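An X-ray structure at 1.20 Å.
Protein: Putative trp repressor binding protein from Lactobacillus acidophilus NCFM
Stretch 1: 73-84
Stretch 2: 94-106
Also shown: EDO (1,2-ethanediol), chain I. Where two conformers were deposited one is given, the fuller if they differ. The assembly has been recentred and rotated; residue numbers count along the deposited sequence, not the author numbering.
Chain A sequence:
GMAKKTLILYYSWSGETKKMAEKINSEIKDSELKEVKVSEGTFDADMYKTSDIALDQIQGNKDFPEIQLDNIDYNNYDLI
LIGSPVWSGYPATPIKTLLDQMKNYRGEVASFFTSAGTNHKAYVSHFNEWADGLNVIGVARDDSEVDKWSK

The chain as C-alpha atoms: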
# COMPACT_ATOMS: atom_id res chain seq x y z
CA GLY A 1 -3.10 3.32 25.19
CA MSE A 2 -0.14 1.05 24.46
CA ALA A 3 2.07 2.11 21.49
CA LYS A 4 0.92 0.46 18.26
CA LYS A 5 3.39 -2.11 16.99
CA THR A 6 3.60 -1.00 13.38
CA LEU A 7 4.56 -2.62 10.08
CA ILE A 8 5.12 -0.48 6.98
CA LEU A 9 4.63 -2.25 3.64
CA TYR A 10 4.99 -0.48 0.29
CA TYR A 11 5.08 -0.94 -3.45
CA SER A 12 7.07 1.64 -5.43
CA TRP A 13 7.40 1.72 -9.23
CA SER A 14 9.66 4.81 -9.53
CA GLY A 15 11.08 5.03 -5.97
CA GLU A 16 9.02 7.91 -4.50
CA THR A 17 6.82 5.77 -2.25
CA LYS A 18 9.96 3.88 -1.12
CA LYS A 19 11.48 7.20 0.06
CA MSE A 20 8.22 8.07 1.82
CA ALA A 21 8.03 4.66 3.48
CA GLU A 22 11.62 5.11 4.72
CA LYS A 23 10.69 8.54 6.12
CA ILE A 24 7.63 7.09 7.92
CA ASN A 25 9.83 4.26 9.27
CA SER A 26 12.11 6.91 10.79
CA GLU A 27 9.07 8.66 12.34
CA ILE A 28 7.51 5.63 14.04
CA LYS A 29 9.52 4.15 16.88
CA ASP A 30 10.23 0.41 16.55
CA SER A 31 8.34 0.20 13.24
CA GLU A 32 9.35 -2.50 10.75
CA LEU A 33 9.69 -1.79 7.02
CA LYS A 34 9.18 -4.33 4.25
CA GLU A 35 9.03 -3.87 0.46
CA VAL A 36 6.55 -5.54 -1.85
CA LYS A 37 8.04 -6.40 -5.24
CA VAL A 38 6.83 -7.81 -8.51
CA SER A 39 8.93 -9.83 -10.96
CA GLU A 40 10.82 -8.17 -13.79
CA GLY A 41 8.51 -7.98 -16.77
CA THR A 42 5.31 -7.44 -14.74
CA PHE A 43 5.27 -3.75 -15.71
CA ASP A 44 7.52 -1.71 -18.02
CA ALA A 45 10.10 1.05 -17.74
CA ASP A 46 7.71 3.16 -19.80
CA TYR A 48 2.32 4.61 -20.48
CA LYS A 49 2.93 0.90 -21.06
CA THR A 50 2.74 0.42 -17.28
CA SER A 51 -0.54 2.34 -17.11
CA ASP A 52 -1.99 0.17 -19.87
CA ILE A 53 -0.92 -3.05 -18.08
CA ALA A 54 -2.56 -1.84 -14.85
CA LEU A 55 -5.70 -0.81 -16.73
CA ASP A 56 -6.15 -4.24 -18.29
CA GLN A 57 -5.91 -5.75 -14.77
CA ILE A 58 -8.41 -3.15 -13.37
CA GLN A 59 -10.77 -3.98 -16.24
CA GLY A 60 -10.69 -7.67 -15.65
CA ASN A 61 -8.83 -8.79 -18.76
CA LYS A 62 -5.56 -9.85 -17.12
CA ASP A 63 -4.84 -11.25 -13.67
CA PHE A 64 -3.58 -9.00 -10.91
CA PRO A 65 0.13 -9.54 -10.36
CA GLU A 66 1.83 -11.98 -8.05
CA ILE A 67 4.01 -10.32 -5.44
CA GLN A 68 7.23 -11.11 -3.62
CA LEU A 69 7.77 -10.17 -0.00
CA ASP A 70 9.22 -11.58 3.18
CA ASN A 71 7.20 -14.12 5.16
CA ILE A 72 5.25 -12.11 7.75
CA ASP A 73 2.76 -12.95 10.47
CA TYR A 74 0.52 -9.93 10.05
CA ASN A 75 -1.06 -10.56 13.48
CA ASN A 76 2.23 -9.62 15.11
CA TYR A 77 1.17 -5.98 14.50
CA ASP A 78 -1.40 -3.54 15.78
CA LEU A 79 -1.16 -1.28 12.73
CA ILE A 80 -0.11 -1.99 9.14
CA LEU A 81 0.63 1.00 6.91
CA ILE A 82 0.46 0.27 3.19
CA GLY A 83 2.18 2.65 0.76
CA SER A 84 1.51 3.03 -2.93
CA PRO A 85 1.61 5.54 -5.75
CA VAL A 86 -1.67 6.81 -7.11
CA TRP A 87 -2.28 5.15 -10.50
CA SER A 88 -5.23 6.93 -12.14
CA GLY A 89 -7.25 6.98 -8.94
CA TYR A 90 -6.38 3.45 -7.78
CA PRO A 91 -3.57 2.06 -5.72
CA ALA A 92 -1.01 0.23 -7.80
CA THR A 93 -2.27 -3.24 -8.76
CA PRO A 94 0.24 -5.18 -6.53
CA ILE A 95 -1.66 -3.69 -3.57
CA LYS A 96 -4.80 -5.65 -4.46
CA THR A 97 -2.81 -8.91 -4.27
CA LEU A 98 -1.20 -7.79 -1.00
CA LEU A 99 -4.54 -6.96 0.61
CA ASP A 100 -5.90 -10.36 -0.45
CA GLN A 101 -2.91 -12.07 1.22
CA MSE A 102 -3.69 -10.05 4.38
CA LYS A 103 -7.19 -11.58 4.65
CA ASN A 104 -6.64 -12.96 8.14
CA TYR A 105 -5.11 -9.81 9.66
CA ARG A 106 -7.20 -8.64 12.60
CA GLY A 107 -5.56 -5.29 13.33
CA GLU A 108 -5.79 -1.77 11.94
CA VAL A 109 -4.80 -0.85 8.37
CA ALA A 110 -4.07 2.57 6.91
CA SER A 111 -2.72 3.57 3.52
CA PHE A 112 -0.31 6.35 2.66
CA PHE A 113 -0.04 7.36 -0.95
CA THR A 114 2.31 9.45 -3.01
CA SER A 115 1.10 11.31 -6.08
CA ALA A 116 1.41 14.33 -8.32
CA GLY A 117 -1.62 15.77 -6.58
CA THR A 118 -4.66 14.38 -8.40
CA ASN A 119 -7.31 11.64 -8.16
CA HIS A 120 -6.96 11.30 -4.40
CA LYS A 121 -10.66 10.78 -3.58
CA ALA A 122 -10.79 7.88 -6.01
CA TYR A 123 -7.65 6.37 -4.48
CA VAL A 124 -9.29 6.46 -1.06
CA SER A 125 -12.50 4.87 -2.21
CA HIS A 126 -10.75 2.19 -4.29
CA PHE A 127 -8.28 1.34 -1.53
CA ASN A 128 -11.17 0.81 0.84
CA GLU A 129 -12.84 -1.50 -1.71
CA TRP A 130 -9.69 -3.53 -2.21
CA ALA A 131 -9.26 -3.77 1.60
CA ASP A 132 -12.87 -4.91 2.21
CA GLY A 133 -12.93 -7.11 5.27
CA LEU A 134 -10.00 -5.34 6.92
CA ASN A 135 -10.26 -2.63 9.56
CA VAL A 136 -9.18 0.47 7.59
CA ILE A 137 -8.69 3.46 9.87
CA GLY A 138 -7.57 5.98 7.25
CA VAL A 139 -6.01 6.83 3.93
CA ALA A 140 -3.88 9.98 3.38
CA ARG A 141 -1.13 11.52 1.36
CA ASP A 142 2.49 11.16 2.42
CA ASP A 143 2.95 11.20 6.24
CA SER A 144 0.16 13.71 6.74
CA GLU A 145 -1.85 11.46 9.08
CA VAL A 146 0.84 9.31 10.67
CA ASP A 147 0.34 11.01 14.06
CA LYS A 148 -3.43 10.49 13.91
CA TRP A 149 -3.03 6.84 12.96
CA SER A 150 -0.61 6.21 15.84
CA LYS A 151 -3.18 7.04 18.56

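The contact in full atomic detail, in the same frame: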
# COMPACT_ATOMS: atom_id res chain seq x y z
N ASP A 73 4.01 -12.72 9.75
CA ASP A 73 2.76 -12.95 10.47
C ASP A 73 2.14 -11.59 10.72
O ASP A 73 2.58 -10.85 11.59
CB ASP A 73 3.03 -13.69 11.79
CG ASP A 73 1.76 -14.04 12.54
OD1 ASP A 73 0.70 -13.44 12.26
OD2 ASP A 73 1.79 -14.90 13.47
N TYR A 74 1.13 -11.25 9.94
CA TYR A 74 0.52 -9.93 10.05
C TYR A 74 -0.06 -9.65 11.43
O TYR A 74 -0.11 -8.51 11.85
CB TYR A 74 -0.56 -9.74 8.97
CG TYR A 74 0.01 -9.83 7.56
CD1 TYR A 74 0.97 -8.93 7.11
CD2 TYR A 74 -0.37 -10.83 6.69
CE1 TYR A 74 1.53 -9.03 5.85
CE2 TYR A 74 0.21 -10.93 5.42
CZ TYR A 74 1.14 -10.02 5.01
OH TYR A 74 1.69 -10.11 3.74
N ASN A 75 -0.51 -10.70 12.13
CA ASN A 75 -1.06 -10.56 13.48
C ASN A 75 -0.03 -10.36 14.57
O ASN A 75 -0.40 -10.24 15.72
CB ASN A 75 -2.04 -11.69 13.77
CG ASN A 75 -3.28 -11.57 12.94
OD1 ASN A 75 -3.90 -10.49 12.89
ND2 ASN A 75 -3.62 -12.63 12.23
N ASN A 76 1.24 -10.17 14.19
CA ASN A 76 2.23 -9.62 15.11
C ASN A 76 2.11 -8.11 15.29
O ASN A 76 2.80 -7.53 16.14
CB ASN A 76 3.67 -9.90 14.64
CG ASN A 76 4.08 -11.34 14.82
OD1 ASN A 76 3.55 -12.04 15.66
ND2 ASN A 76 5.07 -11.77 14.06
N TYR A 77 1.26 -7.45 14.50
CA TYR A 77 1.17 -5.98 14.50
C TYR A 77 -0.19 -5.47 14.90
O TYR A 77 -1.20 -6.11 14.62
CB TYR A 77 1.55 -5.46 13.10
CG TYR A 77 2.91 -5.97 12.69
CD1 TYR A 77 4.06 -5.32 13.10
CD2 TYR A 77 3.04 -7.10 11.92
CE1 TYR A 77 5.32 -5.80 12.78
CE2 TYR A 77 4.31 -7.59 11.58
CZ TYR A 77 5.43 -6.92 12.02
OH TYR A 77 6.68 -7.41 11.67
N ASP A 78 -0.19 -4.29 15.50
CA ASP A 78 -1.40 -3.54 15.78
C ASP A 78 -1.88 -2.69 14.62
O ASP A 78 -3.06 -2.41 14.47
CB ASP A 78 -1.19 -2.63 16.99
CG ASP A 78 -0.82 -3.41 18.22
OD1 ASP A 78 -1.66 -4.23 18.62
OD2 ASP A 78 0.30 -3.23 18.73
N LEU A 79 -0.92 -2.21 13.83
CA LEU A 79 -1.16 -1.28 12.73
C LEU A 79 -0.25 -1.65 11.56
O LEU A 79 0.94 -1.84 11.77
CB LEU A 79 -0.86 0.14 13.19
CG LEU A 79 -1.05 1.26 12.15
CD1 LEU A 79 -2.46 1.36 11.65
CD2 LEU A 79 -0.60 2.59 12.77
N ILE A 80 -0.84 -1.77 10.36
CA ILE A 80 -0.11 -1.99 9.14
C ILE A 80 -0.39 -0.82 8.21
O ILE A 80 -1.55 -0.53 7.90
CB ILE A 80 -0.45 -3.35 8.49
CG1 ILE A 80 -0.07 -4.47 9.48
CG2 ILE A 80 0.29 -3.48 7.14
CD1 ILE A 80 -0.40 -5.88 8.97
N LEU A 81 0.68 -0.12 7.85
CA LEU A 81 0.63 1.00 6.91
C LEU A 81 1.04 0.50 5.54
O LEU A 81 2.11 -0.08 5.40
CB LEU A 81 1.57 2.12 7.40
CG LEU A 81 1.25 2.71 8.79
CD1 LEU A 81 2.14 3.86 9.08
CD2 LEU A 81 -0.21 3.07 8.94
N ILE A 82 0.21 0.75 4.55
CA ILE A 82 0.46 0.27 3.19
C ILE A 82 0.67 1.48 2.28
O ILE A 82 -0.21 2.34 2.15
CB ILE A 82 -0.71 -0.54 2.68
CG1 ILE A 82 -0.96 -1.76 3.61
CG2 ILE A 82 -0.49 -0.96 1.23
CD1 ILE A 82 -2.15 -2.57 3.27
N GLY A 83 1.83 1.55 1.67
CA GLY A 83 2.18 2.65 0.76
C GLY A 83 2.10 2.27 -0.70
O GLY A 83 2.47 1.16 -1.12
N SER A 84 1.60 3.21 -1.49
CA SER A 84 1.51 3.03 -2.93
C SER A 84 1.54 4.37 -3.61
O SER A 84 1.09 5.38 -3.06
CB SER A 84 0.16 2.38 -3.25
OG SER A 84 -0.08 2.22 -4.66
N PRO A 94 -0.29 -4.22 -7.53
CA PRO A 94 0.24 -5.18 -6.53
C PRO A 94 -0.45 -5.07 -5.17
O PRO A 94 -0.46 -6.05 -4.42
CB PRO A 94 1.72 -4.80 -6.44
CG PRO A 94 2.03 -4.21 -7.80
CD PRO A 94 0.79 -3.41 -8.10
N ILE A 95 -0.97 -3.89 -4.85
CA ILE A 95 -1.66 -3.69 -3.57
C ILE A 95 -2.91 -4.53 -3.44
O ILE A 95 -3.23 -4.97 -2.34
CB ILE A 95 -1.95 -2.18 -3.36
CG1 ILE A 95 -0.66 -1.34 -3.38
CG2 ILE A 95 -2.72 -1.95 -2.07
CD1 ILE A 95 0.42 -1.76 -2.41
N LYS A 96 -3.61 -4.78 -4.55
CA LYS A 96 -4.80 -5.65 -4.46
C LYS A 96 -4.38 -7.05 -4.02
O LYS A 96 -5.01 -7.65 -3.14
CB LYS A 96 -5.55 -5.70 -5.80
CG LYS A 96 -6.91 -6.40 -5.65
CD LYS A 96 -7.99 -6.03 -6.65
CE LYS A 96 -9.37 -6.38 -6.15
NZ LYS A 96 -9.41 -7.64 -5.36
N THR A 97 -3.32 -7.58 -4.62
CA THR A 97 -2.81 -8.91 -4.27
C THR A 97 -2.37 -8.94 -2.80
O THR A 97 -2.65 -9.88 -2.05
CB THR A 97 -1.66 -9.28 -5.19
OG1 THR A 97 -2.16 -9.21 -6.53
CG2 THR A 97 -1.14 -10.67 -4.87
N LEU A 98 -1.65 -7.89 -2.38
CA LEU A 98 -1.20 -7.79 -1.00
C LEU A 98 -2.38 -7.86 -0.03
O LEU A 98 -2.37 -8.60 0.96
CB LEU A 98 -0.42 -6.48 -0.78
CG LEU A 98 -0.03 -6.22 0.68
CD1 LEU A 98 0.94 -7.29 1.21
CD2 LEU A 98 0.56 -4.81 0.80
N LEU A 99 -3.39 -7.03 -0.28
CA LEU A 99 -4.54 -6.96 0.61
C LEU A 99 -5.23 -8.32 0.68
O LEU A 99 -5.68 -8.75 1.75
CB LEU A 99 -5.50 -5.87 0.17
CG LEU A 99 -5.00 -4.45 0.48
CD1 LEU A 99 -5.81 -3.43 -0.32
CD2 LEU A 99 -5.07 -4.14 1.98
N ASP A 100 -5.34 -9.01 -0.45
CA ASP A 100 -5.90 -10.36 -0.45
C ASP A 100 -5.09 -11.29 0.46
O ASP A 100 -5.67 -12.10 1.21
CB ASP A 100 -5.93 -10.92 -1.87
CG ASP A 100 -6.99 -10.30 -2.73
OD1 ASP A 100 -7.88 -9.61 -2.24
OD2 ASP A 100 -6.97 -10.57 -3.95
N GLN A 101 -3.78 -11.21 0.39
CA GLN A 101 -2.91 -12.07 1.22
C GLN A 101 -2.99 -11.70 2.71
O GLN A 101 -2.62 -12.51 3.57
CB GLN A 101 -1.48 -11.97 0.69
CG GLN A 101 -1.37 -12.66 -0.67
CD GLN A 101 0.01 -12.74 -1.24
OE1 GLN A 101 1.01 -12.53 -0.55
NE2 GLN A 101 0.09 -13.08 -2.53
N MSE A 102 -3.46 -10.50 3.02
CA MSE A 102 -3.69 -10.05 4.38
C MSE A 102 -5.07 -10.37 4.93
O MSE A 102 -5.44 -9.88 6.01
CB MSE A 102 -3.45 -8.53 4.46
CG MSE A 102 -2.02 -8.16 4.27
SE MSE A 102 -1.79 -6.22 4.16
CE MSE A 102 -2.65 -5.80 5.78
N LYS A 103 -5.81 -11.26 4.28
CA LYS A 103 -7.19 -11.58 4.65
C LYS A 103 -7.43 -11.88 6.13
O LYS A 103 -8.49 -11.57 6.69
CB LYS A 103 -7.62 -12.80 3.84
CG LYS A 103 -8.97 -13.34 4.21
N ASN A 104 -6.47 -12.54 6.74
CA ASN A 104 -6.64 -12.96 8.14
C ASN A 104 -6.06 -12.00 9.19
O ASN A 104 -6.03 -12.32 10.37
CB ASN A 104 -6.13 -14.39 8.30
CG ASN A 104 -6.93 -15.40 7.43
OD1 ASN A 104 -6.34 -16.21 6.73
ND2 ASN A 104 -8.25 -15.29 7.45
N TYR A 105 -5.64 -10.83 8.75
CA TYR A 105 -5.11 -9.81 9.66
C TYR A 105 -6.24 -9.15 10.42
O TYR A 105 -7.18 -8.63 9.82
CB TYR A 105 -4.34 -8.77 8.86
CG TYR A 105 -3.89 -7.59 9.69
CD1 TYR A 105 -3.09 -7.75 10.80
CD2 TYR A 105 -4.28 -6.29 9.36
CE1 TYR A 105 -2.65 -6.65 11.54
CE2 TYR A 105 -3.85 -5.20 10.09
CZ TYR A 105 -3.05 -5.39 11.19
OH TYR A 105 -2.63 -4.34 11.93
N ARG A 106 -6.12 -9.14 11.74
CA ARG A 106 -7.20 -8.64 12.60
C ARG A 106 -7.03 -7.21 13.09
O ARG A 106 -7.92 -6.66 13.70
CB ARG A 106 -7.39 -9.58 13.78
CG ARG A 106 -7.85 -10.97 13.35
CD ARG A 106 -8.03 -11.91 14.53
NE ARG A 106 -6.78 -12.07 15.27
CZ ARG A 106 -5.92 -13.07 15.13
NH1 ARG A 106 -6.14 -14.06 14.26
NH2 ARG A 106 -4.82 -13.09 15.87
C1 EDO I . -4.36 -8.82 16.38
O1 EDO I . -3.88 -8.65 17.74
C2 EDO I . -3.58 -8.10 15.29
O2 EDO I . -3.58 -6.70 15.60
O HOH W 1 1.54 -12.38 2.35

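Strand 79-84 runs nearly antiparallel to helix 94-101, at 163° between their directions, and the axes come within 10.1 Å. That gap is filled by side chains. Ile 80, Ile 82 and Ser 84 point their CB atoms toward the other stretch; Gly 83, between two of them, has no side chain.

Ile 82 is the main bump of the strand. It sits in a hollow lined by Ile 95, Leu 98, Leu 99 and Met 102, a selenomethionine. Ile 82 CG2 meets Ile 95 CD1 at 3.8 Å and Leu 98 CD2 at 4.0 Å. Ile 82 CD1 lies 3.6 Å from Leu 99 CD2 and 3.8 Å from Met 102 SE. Beyond it, Ser 84 CB rests 3.8 Å from Ile 95 CG1.

Two tyrosine rings continue the packing at the C-terminal end of the helix and just beyond it. Ile 80 CD1 sits over one face of Tyr 105, 3.5 Å from the ring centroid, a CH-pi contact. Met 102 CG lies likewise over a face of Tyr 74, 3.7 Å from that centroid. A water joins Tyr 74 OH to Gln 101 OE1.

Polar bonds close the far end. A type I turn from Met 102 to Tyr 105 brings backbone groups to Asn 75. Its amide bonds both ways: Arg 106 N donates to Asn 75 OD1 (2.8 Å), and Asn 75 ND2 donates to Asn 104 O (3.1 Å).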